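Local atomic coordinates of pyruvate carboxylase protein (Rhizobium etli, PDB entry 2QF7), a protein that belongs to the biotin-dependent carboxylases, large multidomain proteins, and joins an ATP-grasp biotin carboxylase region to a TIM-barrel domain within a four-chain assembly. Residues G238-L243 with K280-T285; Y649-A654 with M678-E683; A974-I979 with R985-F990. One frame throughout, in Å; residues are numbered along the deposited sequence.

Interaction 1 (G238-L243 with K280-T285); sequences GNVVHL and KIAGAT
Val240, at the start of a strand, meets the last turn of a helix at Ala282 and Gly283, and all that passes between the two segments is apolar packing. The leading group is the CG1 methyl of Val240, 3.9 Å from CB of Ala282. The branch carbon follows closely, with Val240 CB 4.0 Å from Ala282 CB, so the alanine methyl rests against the base of the valine as well as its tip. With chi1 at -62°, CG1 stands beside the valine's own backbone N, and this turns it to the helix. A beta-branched residue suits an extended chain and offers a short, stiff apolar surface. Small residues on the helix let the two backbones come near: the CA atoms of Val240 and Gly283 are 6.4 Å apart, and CG1 of Val240 comes within 4.1 Å of Gly283 N.

No hydrogen bond links the two segments. Within the helix Ala284 N bonds to Lys280 O at 3.0 Å, and the Thr285 hydroxyl, just past the helix, lies near the carbonyls of both Ile281 and Ala282.

The setting is the ATP-grasp part of the chain, where helix 268-284 lies against an antiparallel sheet. Val240 also packs on Leu279 of that helix, Ala282 reaches Ile232 on the adjoining strand 225-234, and Val241, turned from the helix, pairs through its backbone with Leu233 of the same strand.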
loop_
_atom_site.group_PDB
_atom_site.type_symbol
_atom_site.label_atom_id
_atom_site.label_comp_id
_atom_site.label_asym_id
_atom_site.label_seq_id
_atom_site.Cartn_x
_atom_site.Cartn_y
_atom_site.Cartn_z
ATOM N N GLY A 238 -54.307 30.762 -43.576
ATOM C CA GLY A 238 -53.842 31.442 -44.791
ATOM C C GLY A 238 -52.968 32.666 -44.523
ATOM O O GLY A 238 -52.692 33.455 -45.444
ATOM N N ASN A 239 -52.584 32.871 -43.267
ATOM C CA ASN A 239 -51.716 34.000 -42.917
ATOM C C ASN A 239 -50.301 33.509 -42.974
ATOM O O ASN A 239 -50.006 32.444 -42.429
ATOM C CB ASN A 239 -51.988 34.523 -41.498
ATOM C CG ASN A 239 -53.421 34.975 -41.304
ATOM O OD1 ASN A 239 -53.936 35.721 -42.114
ATOM N ND2 ASN A 239 -54.062 34.534 -40.214
ATOM N N VAL A 240 -49.431 34.280 -43.631
ATOM C CA VAL A 240 -47.989 34.024 -43.601
ATOM C C VAL A 240 -47.250 35.306 -43.191
ATOM O O VAL A 240 -47.634 36.406 -43.602
ATOM C CB VAL A 240 -47.486 33.475 -44.967
ATOM C CG1 VAL A 240 -48.164 32.105 -45.291
ATOM C CG2 VAL A 240 -47.803 34.450 -46.124
ATOM N N VAL A 241 -46.222 35.170 -42.360
ATOM C CA VAL A 241 -45.345 36.285 -42.008
ATOM C C VAL A 241 -43.897 35.860 -42.198
ATOM O O VAL A 241 -43.605 34.660 -42.197
ATOM C CB VAL A 241 -45.556 36.806 -40.524
ATOM C CG1 VAL A 241 -46.951 37.366 -40.347
ATOM C CG2 VAL A 241 -45.232 35.730 -39.459
ATOM N N HIS A 242 -43.002 36.836 -42.359
ATOM C CA HIS A 242 -41.569 36.580 -42.407
ATOM C C HIS A 242 -40.938 37.184 -41.138
ATOM O O HIS A 242 -41.442 38.175 -40.587
ATOM C CB HIS A 242 -40.926 37.180 -43.671
ATOM C CG HIS A 242 -40.765 38.674 -43.625
ATOM N ND1 HIS A 242 -39.684 39.291 -43.024
ATOM C CD2 HIS A 242 -41.569 39.676 -44.066
ATOM C CE1 HIS A 242 -39.801 40.602 -43.141
ATOM N NE2 HIS A 242 -40.941 40.863 -43.758
ATOM N N LEU A 243 -39.855 36.586 -40.683
ATOM C CA LEU A 243 -39.154 37.057 -39.504
ATOM C C LEU A 243 -37.767 37.502 -39.977
ATOM O O LEU A 243 -36.753 37.265 -39.307
ATOM C CB LEU A 243 -39.108 35.944 -38.403
ATOM C CG LEU A 243 -40.296 35.919 -37.393
ATOM C CD1 LEU A 243 -41.648 35.715 -38.026
ATOM C CD2 LEU A 243 -40.093 34.836 -36.305
ATOM N N LYS A 280 -44.301 35.134 -50.947
ATOM C CA LYS A 280 -44.873 34.506 -52.125
ATOM C C LYS A 280 -44.774 32.974 -52.111
ATOM O O LYS A 280 -45.759 32.294 -52.409
ATOM C CB LYS A 280 -44.223 35.048 -53.384
ATOM C CG LYS A 280 -44.799 36.370 -53.861
ATOM C CD LYS A 280 -43.950 36.933 -54.958
ATOM C CE LYS A 280 -44.607 38.152 -55.571
ATOM N NZ LYS A 280 -45.429 37.761 -56.737
ATOM N N ILE A 281 -43.593 32.446 -51.792
ATOM C CA ILE A 281 -43.381 31.000 -51.689
ATOM C C ILE A 281 -44.259 30.373 -50.600
ATOM O O ILE A 281 -44.933 29.366 -50.841
ATOM C CB ILE A 281 -41.898 30.654 -51.359
ATOM C CG1 ILE A 281 -40.937 31.273 -52.385
ATOM C CG2 ILE A 281 -41.699 29.128 -51.220
ATOM C CD1 ILE A 281 -41.196 30.913 -53.768
ATOM N N ALA A 282 -44.228 30.962 -49.409
ATOM C CA ALA A 282 -45.011 30.492 -48.264
ATOM C C ALA A 282 -46.507 30.386 -48.627
ATOM O O ALA A 282 -47.119 29.318 -48.447
ATOM C CB ALA A 282 -44.802 31.408 -47.071
ATOM N N GLY A 283 -47.065 31.481 -49.158
ATOM C CA GLY A 283 -48.478 31.553 -49.523
ATOM C C GLY A 283 -48.853 30.596 -50.646
ATOM O O GLY A 283 -49.955 29.989 -50.646
ATOM N N ALA A 284 -47.950 30.459 -51.616
ATOM C CA ALA A 284 -48.193 29.571 -52.744
ATOM C C ALA A 284 -48.233 28.121 -52.263
ATOM O O ALA A 284 -48.975 27.314 -52.811
ATOM C CB ALA A 284 -47.137 29.747 -53.817
ATOM N N THR A 285 -47.432 27.789 -51.248
ATOM C CA THR A 285 -47.411 26.420 -50.723
ATOM C C THR A 285 -48.392 26.210 -49.568
ATOM O O THR A 285 -48.412 25.146 -48.949
ATOM C CB THR A 285 -45.968 25.962 -50.312
ATOM O OG1 THR A 285 -45.393 26.855 -49.339
ATOM C CG2 THR A 285 -45.065 25.899 -51.528
#

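Interaction 2 (Y649-A654 with M678-E683); sequences YFVRQA and MDAIAE
Val651 holds its CG1 methyl opposite its backbone N (chi1 171°), while Ile681 swings CG1 to the side of its own backbone N (chi1 -67°), and the two carbons meet at 3.9 Å. This is packing between neighbouring outer helices of a TIM barrel: helix 644-657 leads from strand 626-632 to strand 661-665, and helix 675-683 follows that second strand.

Val651 carries the contact from its side. Its branched end straddles the CB of Ala680, with Val651 CB 3.9 Å and Val651 CG2 4.1 Å from that methyl. Alanine suits the place because its short side chain lets the valine come close to the helix backbone; the CA atoms of Val651 and Ala680 are 6.5 Å apart. Ile681, larger and turned more toward the barrel, fills the inner side, where both it and Val651 rest on Leu631 of strand 626-632, and it also touches Phe662 and Val664 of strand 661-665. No hydrogen bond joins the two helical segments, whose backbone polar groups pair along their own helices.

The closest approaches are both made by Val651 CG1, which sits 3.8 Å from Ala680 CB and 3.8 Å from Ile681 N.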
loop_
_atom_site.group_PDB
_atom_site.type_symbol
_atom_site.label_atom_id
_atom_site.label_comp_id
_atom_site.label_asym_id
_atom_site.label_seq_id
_atom_site.Cartn_x
_atom_site.Cartn_y
_atom_site.Cartn_z
ATOM N N TYR A 649 31.448 35.492 -26.343
ATOM C CA TYR A 649 29.991 35.400 -26.530
ATOM C C TYR A 649 29.294 35.306 -25.180
ATOM O O TYR A 649 28.301 35.985 -24.929
ATOM C CB TYR A 649 29.621 34.196 -27.403
ATOM C CG TYR A 649 28.149 34.148 -27.790
ATOM C CD1 TYR A 649 27.690 34.806 -28.922
ATOM C CD2 TYR A 649 27.215 33.432 -27.013
ATOM C CE1 TYR A 649 26.317 34.744 -29.289
ATOM C CE2 TYR A 649 25.877 33.374 -27.357
ATOM C CZ TYR A 649 25.435 34.028 -28.493
ATOM O OH TYR A 649 24.100 33.980 -28.836
ATOM N N PHE A 650 29.821 34.466 -24.294
ATOM C CA PHE A 650 29.247 34.366 -22.964
ATOM C C PHE A 650 29.305 35.680 -22.184
ATOM O O PHE A 650 28.328 36.078 -21.557
ATOM C CB PHE A 650 29.886 33.226 -22.134
ATOM C CG PHE A 650 29.300 33.131 -20.750
ATOM C CD1 PHE A 650 28.123 32.402 -20.532
ATOM C CD2 PHE A 650 29.865 33.833 -19.704
ATOM C CE1 PHE A 650 27.522 32.373 -19.285
ATOM C CE2 PHE A 650 29.282 33.812 -18.424
ATOM C CZ PHE A 650 28.105 33.093 -18.213
ATOM N N VAL A 651 30.450 36.350 -22.176
ATOM C CA VAL A 651 30.550 37.623 -21.477
ATOM C C VAL A 651 29.550 38.600 -22.035
ATOM O O VAL A 651 28.915 39.346 -21.301
ATOM C CB VAL A 651 32.011 38.236 -21.572
ATOM C CG1 VAL A 651 32.054 39.658 -21.040
ATOM C CG2 VAL A 651 33.005 37.390 -20.821
ATOM N N ARG A 652 29.420 38.630 -23.359
ATOM C CA ARG A 652 28.419 39.487 -23.980
ATOM C C ARG A 652 27.005 39.209 -23.465
ATOM O O ARG A 652 26.266 40.151 -23.167
ATOM C CB ARG A 652 28.457 39.350 -25.500
ATOM C CG ARG A 652 27.340 40.080 -26.191
ATOM N N GLN A 653 26.610 37.938 -23.402
ATOM C CA GLN A 653 25.290 37.595 -22.889
ATOM C C GLN A 653 25.150 37.932 -21.402
ATOM O O GLN A 653 24.100 38.418 -20.997
ATOM C CB GLN A 653 24.908 36.127 -23.188
ATOM C CG GLN A 653 24.989 35.724 -24.700
ATOM C CD GLN A 653 24.365 36.751 -25.627
ATOM O OE1 GLN A 653 23.254 37.204 -25.399
ATOM N NE2 GLN A 653 25.075 37.107 -26.691
ATOM N N ALA A 654 26.185 37.684 -20.598
ATOM C CA ALA A 654 26.135 37.966 -19.147
ATOM C C ALA A 654 25.842 39.455 -18.940
ATOM O O ALA A 654 25.011 39.814 -18.134
ATOM C CB ALA A 654 27.421 37.584 -18.485
ATOM N N MET A 678 38.872 40.049 -19.721
ATOM C CA MET A 678 39.003 41.457 -19.364
ATOM C C MET A 678 38.655 42.344 -20.528
ATOM O O MET A 678 37.916 43.302 -20.348
ATOM C CB MET A 678 40.440 41.732 -18.830
ATOM C CG MET A 678 40.710 41.028 -17.451
ATOM S SD MET A 678 42.388 41.437 -16.832
ATOM C CE MET A 678 42.271 43.188 -16.533
ATOM N N ASP A 679 39.173 42.032 -21.735
ATOM C CA ASP A 679 38.897 42.851 -22.906
ATOM C C ASP A 679 37.416 42.778 -23.283
ATOM O O ASP A 679 36.831 43.794 -23.655
ATOM C CB ASP A 679 39.714 42.394 -24.107
ATOM C CG ASP A 679 41.196 42.739 -23.989
ATOM O OD1 ASP A 679 41.625 43.473 -23.058
ATOM O OD2 ASP A 679 41.934 42.247 -24.840
ATOM N N ALA A 680 36.837 41.575 -23.246
ATOM C CA ALA A 680 35.381 41.411 -23.496
ATOM C C ALA A 680 34.529 42.213 -22.506
ATOM O O ALA A 680 33.531 42.815 -22.894
ATOM C CB ALA A 680 34.965 39.930 -23.444
ATOM N N ILE A 681 34.891 42.202 -21.218
ATOM C CA ILE A 681 34.107 42.948 -20.214
ATOM C C ILE A 681 34.145 44.457 -20.546
ATOM O O ILE A 681 33.103 45.108 -20.599
ATOM C CB ILE A 681 34.636 42.684 -18.802
ATOM C CG1 ILE A 681 34.383 41.217 -18.385
ATOM C CG2 ILE A 681 33.985 43.610 -17.822
ATOM C CD1 ILE A 681 35.245 40.789 -17.204
ATOM N N ALA A 682 35.344 44.983 -20.804
ATOM C CA ALA A 682 35.540 46.393 -21.162
ATOM C C ALA A 682 34.773 46.753 -22.432
ATOM O O ALA A 682 34.210 47.841 -22.529
ATOM C CB ALA A 682 37.051 46.695 -21.349
ATOM N N GLU A 683 34.756 45.846 -23.403
ATOM C CA GLU A 683 33.978 46.023 -24.637
ATOM C C GLU A 683 32.470 46.196 -24.398
ATOM O O GLU A 683 31.795 46.911 -25.134
ATOM C CB GLU A 683 34.216 44.835 -25.563
ATOM C CG GLU A 683 33.348 44.794 -26.812
ATOM C CD GLU A 683 33.631 45.941 -27.795
ATOM O OE1 GLU A 683 34.794 46.384 -27.900
ATOM O OE2 GLU A 683 32.674 46.392 -28.468
#

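Interaction 3 (A974-I979 with R985-F990); sequences AERKVI and REVSDF
Arg976 reaches from its helix to the start of the next one and grips it with both terminal nitrogens. A bend at chi2 (104°) carries the guanidinium across to Asp989 in an end-on salt bridge, NH1 and NH2 of Arg976 each 3.0 Å from Asp989 OD1. This single oxygen lies in the guanidinium plane, at its edge, and the carboxylate stands 88° to that plane; NH2 uses the anti lone pair of OD1, while NH1 comes on the anti side but out of the carboxylate plane. Arg976 NH2 has a second bond, 2.7 Å to Val987 O, tilted 34° from the carbonyl plane, while Ser988 O lies over one face. Arginine suits the place because its flat group can serve a charge and a carbonyl at once. Glu980 holds the other end, pairing with Arg976 NE and accepting from Val987 N, which should steady the group's rotation.

Beside the clasp, and equally part of the tight side, buried Val987 lays CG2 alongside the arginine chain, 3.8 Å from Arg976 NE, and makes apolar contact with Ile979 CG2 at 4.0 Å. The exposed side is loose: Glu986 OE1 stays 6.9 Å from Arg976 NH2, and Arg985 turns back to Glu986 O and Glu991.

Ser988 OG and Glu991 form a capping box that opens helix 989-997. This helix follows helix 972-983 in the chain and packs against it, with Ile979 resting on Tyr995 and on Phe1002 of helix 999-1012.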
loop_
_atom_site.group_PDB
_atom_site.type_symbol
_atom_site.label_atom_id
_atom_site.label_comp_id
_atom_site.label_asym_id
_atom_site.label_seq_id
_atom_site.Cartn_x
_atom_site.Cartn_y
_atom_site.Cartn_z
ATOM N N ALA A 974 26.850 27.049 -36.772
ATOM C CA ALA A 974 26.663 25.592 -36.839
ATOM C C ALA A 974 26.317 24.972 -35.489
ATOM O O ALA A 974 25.482 24.058 -35.426
ATOM C CB ALA A 974 27.880 24.900 -37.428
ATOM N N GLU A 975 26.975 25.431 -34.417
ATOM C CA GLU A 975 26.625 24.956 -33.071
ATOM C C GLU A 975 25.184 25.312 -32.698
ATOM O O GLU A 975 24.470 24.506 -32.094
ATOM C CB GLU A 975 27.620 25.453 -32.001
ATOM C CG GLU A 975 29.018 24.953 -32.306
ATOM C CD GLU A 975 29.782 24.484 -31.100
ATOM O OE1 GLU A 975 29.181 24.327 -30.009
ATOM O OE2 GLU A 975 31.000 24.250 -31.253
ATOM N N ARG A 976 24.758 26.512 -33.068
ATOM C CA ARG A 976 23.374 26.951 -32.863
ATOM C C ARG A 976 22.365 26.008 -33.575
ATOM O O ARG A 976 21.352 25.618 -33.001
ATOM C CB ARG A 976 23.199 28.388 -33.357
ATOM C CG ARG A 976 21.806 28.980 -33.139
ATOM C CD ARG A 976 21.906 29.893 -32.007
ATOM N NE ARG A 976 20.672 30.527 -31.551
ATOM C CZ ARG A 976 20.678 31.752 -31.050
ATOM N NH1 ARG A 976 21.813 32.435 -31.047
ATOM N NH2 ARG A 976 19.573 32.296 -30.575
ATOM N N LYS A 977 22.654 25.629 -34.813
ATOM C CA LYS A 977 21.765 24.715 -35.540
ATOM C C LYS A 977 21.712 23.314 -34.885
ATOM O O LYS A 977 20.668 22.687 -34.873
ATOM C CB LYS A 977 22.165 24.626 -37.016
ATOM C CG LYS A 977 21.970 25.943 -37.789
ATOM C CD LYS A 977 22.337 25.794 -39.283
ATOM N N VAL A 978 22.821 22.854 -34.299
ATOM C CA VAL A 978 22.840 21.575 -33.586
ATOM C C VAL A 978 21.850 21.536 -32.401
ATOM O O VAL A 978 21.026 20.606 -32.300
ATOM C CB VAL A 978 24.254 21.216 -33.072
ATOM C CG1 VAL A 978 24.184 20.019 -32.164
ATOM C CG2 VAL A 978 25.221 20.953 -34.241
ATOM N N ILE A 979 21.926 22.526 -31.503
ATOM C CA ILE A 979 20.998 22.551 -30.370
ATOM C C ILE A 979 19.554 22.825 -30.823
ATOM O O ILE A 979 18.611 22.221 -30.307
ATOM C CB ILE A 979 21.443 23.495 -29.215
ATOM C CG1 ILE A 979 20.574 23.289 -27.953
ATOM C CG2 ILE A 979 21.462 24.984 -29.653
ATOM C CD1 ILE A 979 20.524 21.856 -27.407
ATOM N N ARG A 985 13.338 23.544 -32.060
ATOM C CA ARG A 985 12.843 24.900 -31.926
ATOM C C ARG A 985 14.027 25.828 -31.918
ATOM O O ARG A 985 15.147 25.386 -31.702
ATOM C CB ARG A 985 12.066 25.087 -30.605
ATOM C CG ARG A 985 12.807 24.697 -29.317
ATOM C CD ARG A 985 12.177 25.460 -28.144
ATOM N NE ARG A 985 12.779 25.239 -26.825
ATOM C CZ ARG A 985 13.632 26.070 -26.225
ATOM N NH1 ARG A 985 14.026 27.190 -26.828
ATOM N NH2 ARG A 985 14.070 25.796 -24.994
ATOM N N GLU A 986 13.767 27.119 -32.095
ATOM C CA GLU A 986 14.797 28.119 -31.924
ATOM C C GLU A 986 15.095 28.250 -30.462
ATOM O O GLU A 986 14.230 28.049 -29.623
ATOM C CB GLU A 986 14.328 29.448 -32.480
ATOM C CG GLU A 986 14.471 29.513 -33.972
ATOM C CD GLU A 986 14.046 30.845 -34.522
ATOM O OE1 GLU A 986 13.500 31.658 -33.744
ATOM O OE2 GLU A 986 14.255 31.065 -35.733
ATOM N N VAL A 987 16.332 28.577 -30.136
ATOM C CA VAL A 987 16.665 28.874 -28.753
ATOM C C VAL A 987 17.067 30.344 -28.680
ATOM O O VAL A 987 17.424 30.936 -29.697
ATOM C CB VAL A 987 17.800 27.938 -28.228
ATOM C CG1 VAL A 987 17.365 26.469 -28.366
ATOM C CG2 VAL A 987 19.122 28.211 -28.956
ATOM N N SER A 988 17.012 30.942 -27.490
ATOM C CA SER A 988 17.407 32.334 -27.335
ATOM C C SER A 988 18.930 32.438 -27.296
ATOM O O SER A 988 19.614 31.436 -27.088
ATOM C CB SER A 988 16.814 32.908 -26.049
ATOM O OG SER A 988 17.399 32.296 -24.932
ATOM N N ASP A 989 19.471 33.640 -27.463
ATOM C CA ASP A 989 20.916 33.814 -27.313
ATOM C C ASP A 989 21.388 33.372 -25.934
ATOM O O ASP A 989 22.507 32.924 -25.797
ATOM C CB ASP A 989 21.330 35.266 -27.519
ATOM C CG ASP A 989 21.044 35.765 -28.935
ATOM O OD1 ASP A 989 20.768 34.950 -29.842
ATOM O OD2 ASP A 989 21.128 36.988 -29.122
ATOM N N PHE A 990 20.571 33.569 -24.898
ATOM C CA PHE A 990 20.972 33.177 -23.530
ATOM C C PHE A 990 21.045 31.654 -23.422
ATOM O O PHE A 990 21.989 31.086 -22.834
ATOM C CB PHE A 990 19.969 33.681 -22.465
ATOM C CG PHE A 990 19.967 35.184 -22.250
ATOM C CD1 PHE A 990 21.030 35.985 -22.667
ATOM C CD2 PHE A 990 18.916 35.786 -21.538
ATOM C CE1 PHE A 990 21.042 37.385 -22.454
ATOM C CE2 PHE A 990 18.913 37.188 -21.293
ATOM C CZ PHE A 990 19.981 37.989 -21.781
#

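How the interactions relate
From the N terminus the three contacts follow in series, and none nests within or crosses another. Interaction 1 closes a loop of 36 residues, much of it strand, in the ATP-grasp region. Interaction 2 closes 23 residues around one strand of the TIM barrel, and interaction 3 closes a short connection of five residues, four of them ending helix 972-983, in the conserved carboxylase region. Interaction 1 stands far off, its centre about 83 Å from that of interaction 2 and about 69 Å from that of interaction 3. Interactions 2 and 3 touch: Tyr649 OH lies 3.3 Å from Asp989 CB, and Gln653 meets Asp989 and Phe990, so barrel helix 644-657 joins the two regions.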